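Side-chain contacts in CRISPR-associated protein, Cse1 family (PDB 4H3T), which probably serves as the large Cse1 subunit of a type I-E CRISPR Cascade complex, which recognises invading DNA during interference: residues V20-R23 and E29-L32; R33-L38 and R58-L63; Y65-G70 and D93-W98. The protein carries 1 engineered substitution. One frame throughout, in Å; residues are numbered along the deposited sequence.

How the contacts relate
From the N terminus the three contacts follow one another in series, and none nests in or crosses another. Contact 1 closes the short turn between strands 18-22 and 27-30. The chain passes straight on into helix 32-37, and contact 2 closes a longer loop that holds strand 42-45 and the start of helix 52-68. Contact 3 uses the end of that same helix and closes the loop carrying helix 74-82, bringing in helix 88-98. Side chains join the three into continuous packing: Val30 packs on Ile35, Leu63 reaches Leu32, Tyr94 and Phe95, and Phe36 meets Ile67. Together they tie a small antiparallel sheet to three helices.

Contact 1 of 3, residues V20-R23 and E29-L32; sequences VRFR and EVSL
Val20 meets Val30 with both of its methyl groups. Its CG2 lies 4.0 Å from Val30 CG1, while Val20 CG1 faces Val30 CG2 at 4.1 Å, so the two forks meet at about a right angle as a pair of methyls against a pair. Both valines hold the same torsion (chi1 -62° for Val20, -65° for Val30), which tucks each CG2 between the backbone N and the carbonyl carbon and presents both branches to the neighbour. Here the CA atoms of Val20 and Glu29 stand 6.0 Å apart, and Val20 shares backbone hydrogen bonding with Ser28. These are the two arms of a beta hairpin, strands 18-22 and 27-30. Strand 18-22 is the middle strand of a three-stranded antiparallel sheet: on its other side Arg21 is hydrogen-bonded through its backbone to Val43 and Gly44. The alternation of the strand puts the Arg21 side chain on the opposite face from Val20 and Phe22, and its guanidinium comes near that of Arg27. Phe22 returns to the apolar face. With CG anti to the carbonyl carbon (chi1 -79°), its ring reaches across toward strand 27-30, bringing CZ to 3.9 Å from Val30 CG1, an oblique approach. Val30 CG1 thus touches both Val20 CG2 and the far end of the Phe22 ring, and all three residues are buried. The ring also takes a cation-pi contact from Arg26 and rests on Ile42 of the third strand. Beyond Val30 the chain turns at Ser31, whose OG accepts a hydrogen bond from Asp34 N as the N-cap of helix 32-37. Ile35 of that helix packs on both Val20 and Val30, covering the valine pair. On the outer side of its strand, Glu29 turns away from the hairpin partner and forms a salt bridge with Arg162.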
loop_
_atom_site.group_PDB
_atom_site.type_symbol
_atom_site.label_atom_id
_atom_site.label_comp_id
_atom_site.label_asym_id
_atom_site.label_seq_id
_atom_site.Cartn_x
_atom_site.Cartn_y
_atom_site.Cartn_z
ATOM N N VAL A 20 -10.393 6.133 -14.311
ATOM C CA VAL A 20 -9.071 5.996 -14.909
ATOM C C VAL A 20 -8.645 7.305 -15.521
ATOM O O VAL A 20 -9.457 8.185 -15.777
ATOM C CB VAL A 20 -9.008 4.858 -15.961
ATOM C CG1 VAL A 20 -9.313 3.520 -15.329
ATOM C CG2 VAL A 20 -9.944 5.134 -17.124
ATOM N N ARG A 21 -7.357 7.397 -15.790
ATOM C CA ARG A 21 -6.757 8.501 -16.522
ATOM C C ARG A 21 -6.216 7.945 -17.848
ATOM O O ARG A 21 -5.480 6.965 -17.845
ATOM C CB ARG A 21 -5.646 9.133 -15.698
ATOM C CG ARG A 21 -4.879 10.237 -16.436
ATOM C CD ARG A 21 -3.698 10.636 -15.558
ATOM N NE ARG A 21 -4.066 11.618 -14.542
ATOM C CZ ARG A 21 -4.222 12.925 -14.762
ATOM N NH1 ARG A 21 -4.082 13.427 -15.989
ATOM N NH2 ARG A 21 -4.538 13.738 -13.761
ATOM N N PHE A 22 -6.634 8.523 -18.959
ATOM C CA PHE A 22 -6.254 8.082 -20.290
ATOM C C PHE A 22 -4.931 8.735 -20.689
ATOM O O PHE A 22 -4.591 9.781 -20.142
ATOM C CB PHE A 22 -7.358 8.402 -21.297
ATOM C CG PHE A 22 -8.501 7.418 -21.253
ATOM C CD1 PHE A 22 -8.475 6.272 -22.031
ATOM C CD2 PHE A 22 -9.603 7.633 -20.420
ATOM C CE1 PHE A 22 -9.506 5.347 -21.966
ATOM C CE2 PHE A 22 -10.682 6.762 -20.438
ATOM C CZ PHE A 22 -10.652 5.646 -21.247
ATOM N N ARG A 23 -4.175 8.104 -21.606
ATOM C CA ARG A 23 -2.889 8.639 -22.101
ATOM C C ARG A 23 -3.081 10.006 -22.806
ATOM O O ARG A 23 -2.196 10.840 -22.732
ATOM C CB ARG A 23 -2.202 7.642 -23.045
ATOM C CG ARG A 23 -1.650 6.450 -22.312
ATOM C CD ARG A 23 -1.296 5.325 -23.265
ATOM N NE ARG A 23 0.024 5.522 -23.853
ATOM C CZ ARG A 23 0.553 4.774 -24.819
ATOM N NH1 ARG A 23 -0.124 3.738 -25.318
ATOM N NH2 ARG A 23 1.765 5.050 -25.291
ATOM N N GLU A 29 -14.800 7.346 -16.098
ATOM C CA GLU A 29 -15.072 6.017 -15.567
ATOM C C GLU A 29 -15.280 5.046 -16.662
ATOM O O GLU A 29 -15.886 5.384 -17.673
ATOM C CB GLU A 29 -16.295 6.042 -14.656
ATOM C CG GLU A 29 -15.975 6.724 -13.360
ATOM C CD GLU A 29 -17.181 6.880 -12.453
ATOM O OE1 GLU A 29 -18.264 6.360 -12.790
ATOM O OE2 GLU A 29 -17.044 7.547 -11.411
ATOM N N VAL A 30 -14.787 3.811 -16.491
ATOM C CA VAL A 30 -14.978 2.781 -17.516
ATOM C C VAL A 30 -15.592 1.525 -16.871
ATOM O O VAL A 30 -15.551 1.343 -15.652
ATOM C CB VAL A 30 -13.655 2.458 -18.263
ATOM C CG1 VAL A 30 -13.173 3.663 -19.068
ATOM C CG2 VAL A 30 -12.535 1.952 -17.313
ATOM N N SER A 31 -16.111 0.662 -17.695
ATOM C CA SER A 31 -16.654 -0.645 -17.286
ATOM C C SER A 31 -15.507 -1.645 -17.182
ATOM O O SER A 31 -14.388 -1.342 -17.623
ATOM C CB SER A 31 -17.620 -1.120 -18.336
ATOM O OG SER A 31 -16.884 -1.252 -19.539
ATOM N N LEU A 32 -15.780 -2.828 -16.658
ATOM C CA LEU A 32 -14.751 -3.854 -16.581
ATOM C C LEU A 32 -14.360 -4.350 -17.981
ATOM O O LEU A 32 -13.202 -4.595 -18.213
ATOM C CB LEU A 32 -15.152 -5.043 -15.726
ATOM C CG LEU A 32 -15.227 -4.817 -14.263
ATOM C CD1 LEU A 32 -16.039 -5.917 -13.639
ATOM C CD2 LEU A 32 -13.856 -4.770 -13.643
#

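Contact 2 of 3, residues R33-L38 and R58-L63; sequences RDIFVL and RLVLAL
Ile35 and Val60 have the nearest CA atoms, 8.6 Å apart, where the segments of helices 32-37 and 52-68 cross at -73° with their axes 11.5 Å from each other at closest. Such a wide spacing is filled by a large side chain, and Phe36 supplies it. Its ring slides past Val60 in the opposite direction, end first: CZ lies 3.4 Å from Val60 CG1, a snug fit, and the same CZ comes within 3.3 Å of Val60 O, which meets the ring at its edge, in plane. Val60 offers CG1 because that branch stands anti to the backbone N (chi1 175°). Next to CZ, Phe36 CE2 lies 3.8 Å from Leu63 CG, with Leu63 one helical turn on and crossing the ring at a slant. Ile35 adds a looser contact, its CG2 4.4 Å from Val60 CG1. Leu214 of helix 210-217 packs against Val60, while Ile91 of helix 88-98 covers Phe36. Arg33, on another side of its helix, pairs with Glu88 and Asp92. The charged groups thus bind elsewhere, and what joins the two helices is apolar fit; the polar atom that the 58-63 segment brings to the ring, Val60 O, faces the aromatic rim, whose slightly positive hydrogens probably suit it.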
loop_
_atom_site.group_PDB
_atom_site.type_symbol
_atom_site.label_atom_id
_atom_site.label_comp_id
_atom_site.label_asym_id
_atom_site.label_seq_id
_atom_site.Cartn_x
_atom_site.Cartn_y
_atom_site.Cartn_z
ATOM N N ARG A 33 -15.286 -4.375 -18.928
ATOM C CA ARG A 33 -14.985 -4.754 -20.283
ATOM C C ARG A 33 -14.008 -3.735 -20.890
ATOM O O ARG A 33 -12.965 -4.139 -21.403
ATOM C CB ARG A 33 -16.274 -4.898 -21.123
ATOM C CG ARG A 33 -15.968 -5.518 -22.474
ATOM C CD ARG A 33 -16.382 -4.623 -23.604
ATOM N NE ARG A 33 -16.143 -5.253 -24.908
ATOM C CZ ARG A 33 -15.793 -4.590 -26.001
ATOM N NH1 ARG A 33 -15.618 -3.272 -25.960
ATOM N NH2 ARG A 33 -15.587 -5.241 -27.146
ATOM N N ASP A 34 -14.319 -2.441 -20.798
ATOM C CA ASP A 34 -13.449 -1.387 -21.338
ATOM C C ASP A 34 -12.122 -1.250 -20.609
ATOM O O ASP A 34 -11.133 -0.935 -21.237
ATOM C CB ASP A 34 -14.172 -0.022 -21.364
ATOM C CG ASP A 34 -15.058 0.101 -22.592
ATOM O OD1 ASP A 34 -14.957 -0.775 -23.484
ATOM O OD2 ASP A 34 -15.874 1.052 -22.650
ATOM N N ILE A 35 -12.058 -1.537 -19.339
ATOM C CA ILE A 35 -10.764 -1.422 -18.660
ATOM C C ILE A 35 -9.736 -2.464 -19.261
ATOM O O ILE A 35 -8.549 -2.167 -19.335
ATOM C CB ILE A 35 -10.909 -1.466 -17.107
ATOM C CG1 ILE A 35 -9.843 -0.551 -16.454
ATOM C CG2 ILE A 35 -10.890 -2.854 -16.577
ATOM C CD1 ILE A 35 -9.804 -0.491 -15.010
ATOM N N PHE A 36 -10.204 -3.592 -19.781
ATOM C CA PHE A 36 -9.356 -4.588 -20.420
ATOM C C PHE A 36 -9.140 -4.238 -21.881
ATOM O O PHE A 36 -8.015 -4.197 -22.337
ATOM C CB PHE A 36 -9.999 -5.986 -20.277
ATOM C CG PHE A 36 -9.634 -6.544 -18.935
ATOM C CD1 PHE A 36 -8.380 -7.082 -18.717
ATOM C CD2 PHE A 36 -10.537 -6.512 -17.878
ATOM C CE1 PHE A 36 -8.031 -7.565 -17.486
ATOM C CE2 PHE A 36 -10.164 -6.951 -16.616
ATOM C CZ PHE A 36 -8.919 -7.503 -16.436
ATOM N N VAL A 37 -10.213 -3.952 -22.606
ATOM C CA VAL A 37 -10.112 -3.660 -24.053
ATOM C C VAL A 37 -9.227 -2.423 -24.275
ATOM O O VAL A 37 -8.392 -2.440 -25.171
ATOM C CB VAL A 37 -11.516 -3.496 -24.688
ATOM C CG1 VAL A 37 -11.416 -3.045 -26.169
ATOM C CG2 VAL A 37 -12.271 -4.811 -24.581
ATOM N N LEU A 38 -9.339 -1.420 -23.389
ATOM C CA LEU A 38 -8.601 -0.157 -23.545
ATOM C C LEU A 38 -7.383 -0.018 -22.626
ATOM O O LEU A 38 -6.801 1.070 -22.562
ATOM C CB LEU A 38 -9.575 1.003 -23.293
ATOM C CG LEU A 38 -10.845 1.053 -24.150
ATOM C CD1 LEU A 38 -11.699 2.224 -23.748
ATOM C CD2 LEU A 38 -10.526 1.144 -25.603
ATOM N N ARG A 58 -6.357 -5.483 -7.454
ATOM C CA ARG A 58 -6.451 -6.918 -7.198
ATOM C C ARG A 58 -7.700 -7.534 -7.799
ATOM O O ARG A 58 -7.621 -8.608 -8.356
ATOM C CB ARG A 58 -6.332 -7.220 -5.723
ATOM C CG ARG A 58 -4.919 -6.967 -5.286
ATOM C CD ARG A 58 -4.724 -6.814 -3.839
ATOM N NE ARG A 58 -4.993 -8.020 -3.063
ATOM C CZ ARG A 58 -4.098 -8.834 -2.521
ATOM N NH1 ARG A 58 -2.808 -8.707 -2.815
ATOM N NH2 ARG A 58 -4.485 -9.809 -1.713
ATOM N N LEU A 59 -8.814 -6.825 -7.806
ATOM C CA LEU A 59 -10.020 -7.322 -8.475
ATOM C C LEU A 59 -9.767 -7.546 -9.961
ATOM O O LEU A 59 -10.163 -8.554 -10.558
ATOM C CB LEU A 59 -11.174 -6.307 -8.303
ATOM C CG LEU A 59 -12.418 -6.550 -9.235
ATOM C CD1 LEU A 59 -13.089 -7.761 -8.809
ATOM C CD2 LEU A 59 -13.435 -5.395 -9.115
ATOM N N VAL A 60 -9.194 -6.538 -10.586
ATOM C CA VAL A 60 -8.894 -6.552 -12.019
ATOM C C VAL A 60 -7.823 -7.627 -12.347
ATOM O O VAL A 60 -7.956 -8.314 -13.365
ATOM C CB VAL A 60 -8.531 -5.136 -12.569
ATOM C CG1 VAL A 60 -8.100 -5.187 -14.020
ATOM C CG2 VAL A 60 -9.760 -4.243 -12.478
ATOM N N LEU A 61 -6.882 -7.869 -11.481
ATOM C CA LEU A 61 -5.890 -8.949 -11.721
ATOM C C LEU A 61 -6.532 -10.344 -11.647
ATOM O O LEU A 61 -6.186 -11.205 -12.421
ATOM C CB LEU A 61 -4.786 -8.862 -10.690
ATOM C CG LEU A 61 -3.773 -7.714 -10.873
ATOM C CD1 LEU A 61 -2.926 -7.531 -9.587
ATOM C CD2 LEU A 61 -2.887 -7.935 -12.110
ATOM N N ALA A 62 -7.449 -10.580 -10.673
ATOM C CA ALA A 62 -8.151 -11.853 -10.614
ATOM C C ALA A 62 -8.901 -12.078 -11.916
ATOM O O ALA A 62 -8.941 -13.196 -12.438
ATOM C CB ALA A 62 -9.113 -11.869 -9.441
ATOM N N LEU A 63 -9.537 -11.023 -12.423
ATOM C CA LEU A 63 -10.286 -11.108 -13.707
ATOM C C LEU A 63 -9.318 -11.398 -14.892
ATOM O O LEU A 63 -9.621 -12.240 -15.741
ATOM C CB LEU A 63 -10.913 -9.744 -13.829
ATOM C CG LEU A 63 -12.168 -9.424 -14.587
ATOM C CD1 LEU A 63 -13.093 -10.670 -14.867
ATOM C CD2 LEU A 63 -12.886 -8.343 -13.800
#

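Contact 3 of 3, residues Y65-G70 and D93-W98; sequences YRILRG and DYFARW
Near the C-terminal ends of helices 52-68 and 88-98, Tyr94 lies across Arg66 and Ile67, and the helix backbones come close: the CA atoms of Ile67 and Tyr94 are 5.9 Å apart. Tyr94 CG stands anti to its own N (chi1 -174°), which sends the ring over to the other helix. Ile67 CG1 touches the root of that ring, 3.7 Å from Tyr94 CG, while Arg66 CB sits 3.5 Å from Tyr94 CE1 at its far half. In this helix-helix contact Trp98, one turn beyond Tyr94, lays CD1 3.3 Å above one face of the tyrosine ring, toward the rim. Bends at chi2 and chi3 fold the Arg66 chain, and its guanidinium is turned 82° from the ring plane. It does not stack there: Arg66 NE forms a salt bridge with Glu238 OE2, the oxygen to which Tyr94 OH is also hydrogen-bonded, and that hydroxyl meets Trp237 NE1 as well. A phenylalanine in place of Tyr94 lacks the hydroxyl, and Glu238 and Trp237 would probably be left without the partner they share. Alongside, Ile67 CD1 reaches Phe95 CE2 at 4.2 Å, and Phe95 sets its ring edge-to-face with Phe102.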
loop_
_atom_site.group_PDB
_atom_site.type_symbol
_atom_site.label_atom_id
_atom_site.label_comp_id
_atom_site.label_asym_id
_atom_site.label_seq_id
_atom_site.Cartn_x
_atom_site.Cartn_y
_atom_site.Cartn_z
ATOM N N TYR A 65 -6.357 -13.103 -14.840
ATOM C CA TYR A 65 -5.965 -14.524 -14.841
ATOM C C TYR A 65 -7.051 -15.424 -15.441
ATOM O O TYR A 65 -6.751 -16.428 -16.131
ATOM C CB TYR A 65 -5.648 -14.996 -13.415
ATOM C CG TYR A 65 -4.292 -14.602 -12.920
ATOM C CD1 TYR A 65 -3.138 -15.198 -13.437
ATOM C CD2 TYR A 65 -4.157 -13.778 -11.804
ATOM C CE1 TYR A 65 -1.881 -14.945 -12.882
ATOM C CE2 TYR A 65 -2.924 -13.527 -11.239
ATOM C CZ TYR A 65 -1.777 -14.105 -11.780
ATOM O OH TYR A 65 -0.550 -13.777 -11.220
ATOM N N ARG A 66 -8.326 -15.067 -15.198
ATOM C CA ARG A 66 -9.459 -15.862 -15.705
ATOM C C ARG A 66 -9.705 -15.582 -17.168
ATOM O O ARG A 66 -10.011 -16.536 -17.914
ATOM C CB ARG A 66 -10.746 -15.623 -14.887
ATOM C CG ARG A 66 -10.678 -16.002 -13.395
ATOM C CD ARG A 66 -10.293 -17.473 -13.222
ATOM N NE ARG A 66 -11.367 -18.338 -13.711
ATOM C CZ ARG A 66 -11.256 -19.632 -14.001
ATOM N NH1 ARG A 66 -10.074 -20.246 -13.924
ATOM N NH2 ARG A 66 -12.322 -20.325 -14.361
ATOM N N ILE A 67 -9.621 -14.303 -17.600
ATOM C CA ILE A 67 -9.834 -13.997 -19.029
ATOM C C ILE A 67 -8.689 -14.606 -19.849
ATOM O O ILE A 67 -8.918 -15.166 -20.903
ATOM C CB ILE A 67 -9.930 -12.464 -19.270
ATOM C CG1 ILE A 67 -11.251 -11.872 -18.744
ATOM C CG2 ILE A 67 -9.754 -12.143 -20.751
ATOM C CD1 ILE A 67 -11.212 -10.353 -18.512
ATOM N N LEU A 68 -7.444 -14.412 -19.414
ATOM C CA LEU A 68 -6.303 -14.887 -20.193
ATOM C C LEU A 68 -6.033 -16.398 -20.006
ATOM O O LEU A 68 -5.212 -16.972 -20.746
ATOM C CB LEU A 68 -5.075 -14.049 -19.748
ATOM C CG LEU A 68 -5.227 -12.515 -19.990
ATOM C CD1 LEU A 68 -4.082 -11.755 -19.334
ATOM C CD2 LEU A 68 -5.261 -12.163 -21.459
ATOM N N ARG A 69 -6.657 -17.044 -18.985
ATOM C CA ARG A 69 -6.431 -18.456 -18.665
ATOM C C ARG A 69 -4.935 -18.628 -18.485
ATOM O O ARG A 69 -4.335 -19.574 -18.915
ATOM C CB ARG A 69 -7.026 -19.374 -19.748
ATOM C CG ARG A 69 -8.530 -19.105 -19.844
ATOM C CD ARG A 69 -9.318 -20.060 -20.715
ATOM N NE ARG A 69 -9.159 -21.459 -20.301
ATOM C CZ ARG A 69 -9.739 -22.043 -19.247
ATOM N NH1 ARG A 69 -9.513 -23.329 -18.987
ATOM N NH2 ARG A 69 -10.534 -21.343 -18.434
ATOM N N GLY A 70 -4.355 -17.721 -17.752
ATOM C CA GLY A 70 -2.921 -17.710 -17.579
ATOM C C GLY A 70 -2.515 -16.305 -17.217
ATOM O O GLY A 70 -3.366 -15.516 -16.820
ATOM N N ASP A 93 -15.791 -13.232 -24.631
ATOM C CA ASP A 93 -16.207 -14.604 -24.303
ATOM C C ASP A 93 -16.342 -14.777 -22.773
ATOM O O ASP A 93 -17.302 -15.377 -22.305
ATOM C CB ASP A 93 -15.197 -15.653 -24.838
ATOM C CG ASP A 93 -15.159 -15.825 -26.335
ATOM O OD1 ASP A 93 -16.101 -15.325 -27.025
ATOM O OD2 ASP A 93 -14.173 -16.434 -26.834
ATOM N N TYR A 94 -15.409 -14.220 -22.004
ATOM C CA TYR A 94 -15.484 -14.343 -20.540
ATOM C C TYR A 94 -16.729 -13.626 -20.004
ATOM O O TYR A 94 -17.500 -14.237 -19.267
ATOM C CB TYR A 94 -14.203 -13.832 -19.864
ATOM C CG TYR A 94 -14.194 -14.077 -18.372
ATOM C CD1 TYR A 94 -13.801 -15.305 -17.849
ATOM C CD2 TYR A 94 -14.657 -13.115 -17.494
ATOM C CE1 TYR A 94 -13.840 -15.544 -16.487
ATOM C CE2 TYR A 94 -14.790 -13.374 -16.144
ATOM C CZ TYR A 94 -14.336 -14.566 -15.631
ATOM O OH TYR A 94 -14.420 -14.754 -14.278
ATOM N N PHE A 95 -16.938 -12.353 -20.373
ATOM C CA PHE A 95 -18.098 -11.599 -19.851
ATOM C C PHE A 95 -19.418 -12.116 -20.401
ATOM O O PHE A 95 -20.403 -12.041 -19.668
ATOM C CB PHE A 95 -17.956 -10.085 -20.073
ATOM C CG PHE A 95 -16.962 -9.464 -19.136
ATOM C CD1 PHE A 95 -17.116 -9.578 -17.758
ATOM C CD2 PHE A 95 -15.827 -8.821 -19.621
ATOM C CE1 PHE A 95 -16.204 -9.000 -16.895
ATOM C CE2 PHE A 95 -14.874 -8.292 -18.737
ATOM C CZ PHE A 95 -15.042 -8.447 -17.387
ATOM N N ALA A 96 -19.458 -12.763 -21.580
ATOM C CA ALA A 96 -20.714 -13.397 -22.035
ATOM C C ALA A 96 -21.028 -14.555 -21.076
ATOM O O ALA A 96 -22.158 -14.676 -20.636
ATOM C CB ALA A 96 -20.600 -13.900 -23.483
ATOM N N ARG A 97 -20.013 -15.351 -20.676
ATOM C CA ARG A 97 -20.232 -16.465 -19.735
ATOM C C ARG A 97 -20.618 -16.009 -18.317
ATOM O O ARG A 97 -21.432 -16.661 -17.693
ATOM C CB ARG A 97 -18.967 -17.358 -19.645
ATOM C CG ARG A 97 -18.923 -18.467 -18.574
ATOM C CD ARG A 97 -19.713 -19.713 -18.924
ATOM N NE ARG A 97 -19.616 -20.774 -17.909
ATOM C CZ ARG A 97 -20.323 -20.847 -16.774
ATOM N NH1 ARG A 97 -21.186 -19.887 -16.449
ATOM N NH2 ARG A 97 -20.155 -21.870 -15.946
ATOM N N TRP A 98 -20.032 -14.937 -17.795
ATOM C CA TRP A 98 -20.193 -14.605 -16.388
ATOM C C TRP A 98 -20.942 -13.343 -16.080
ATOM O O TRP A 98 -21.113 -13.030 -14.876
ATOM C CB TRP A 98 -18.784 -14.496 -15.782
ATOM C CG TRP A 98 -18.095 -15.834 -15.738
ATOM C CD1 TRP A 98 -17.121 -16.289 -16.572
ATOM C CD2 TRP A 98 -18.474 -16.941 -14.922
ATOM N NE1 TRP A 98 -16.818 -17.595 -16.282
ATOM C CE2 TRP A 98 -17.636 -18.026 -15.269
ATOM C CE3 TRP A 98 -19.455 -17.126 -13.934
ATOM C CZ2 TRP A 98 -17.728 -19.268 -14.643
ATOM C CZ3 TRP A 98 -19.553 -18.360 -13.322
ATOM C CH2 TRP A 98 -18.685 -19.410 -13.656
#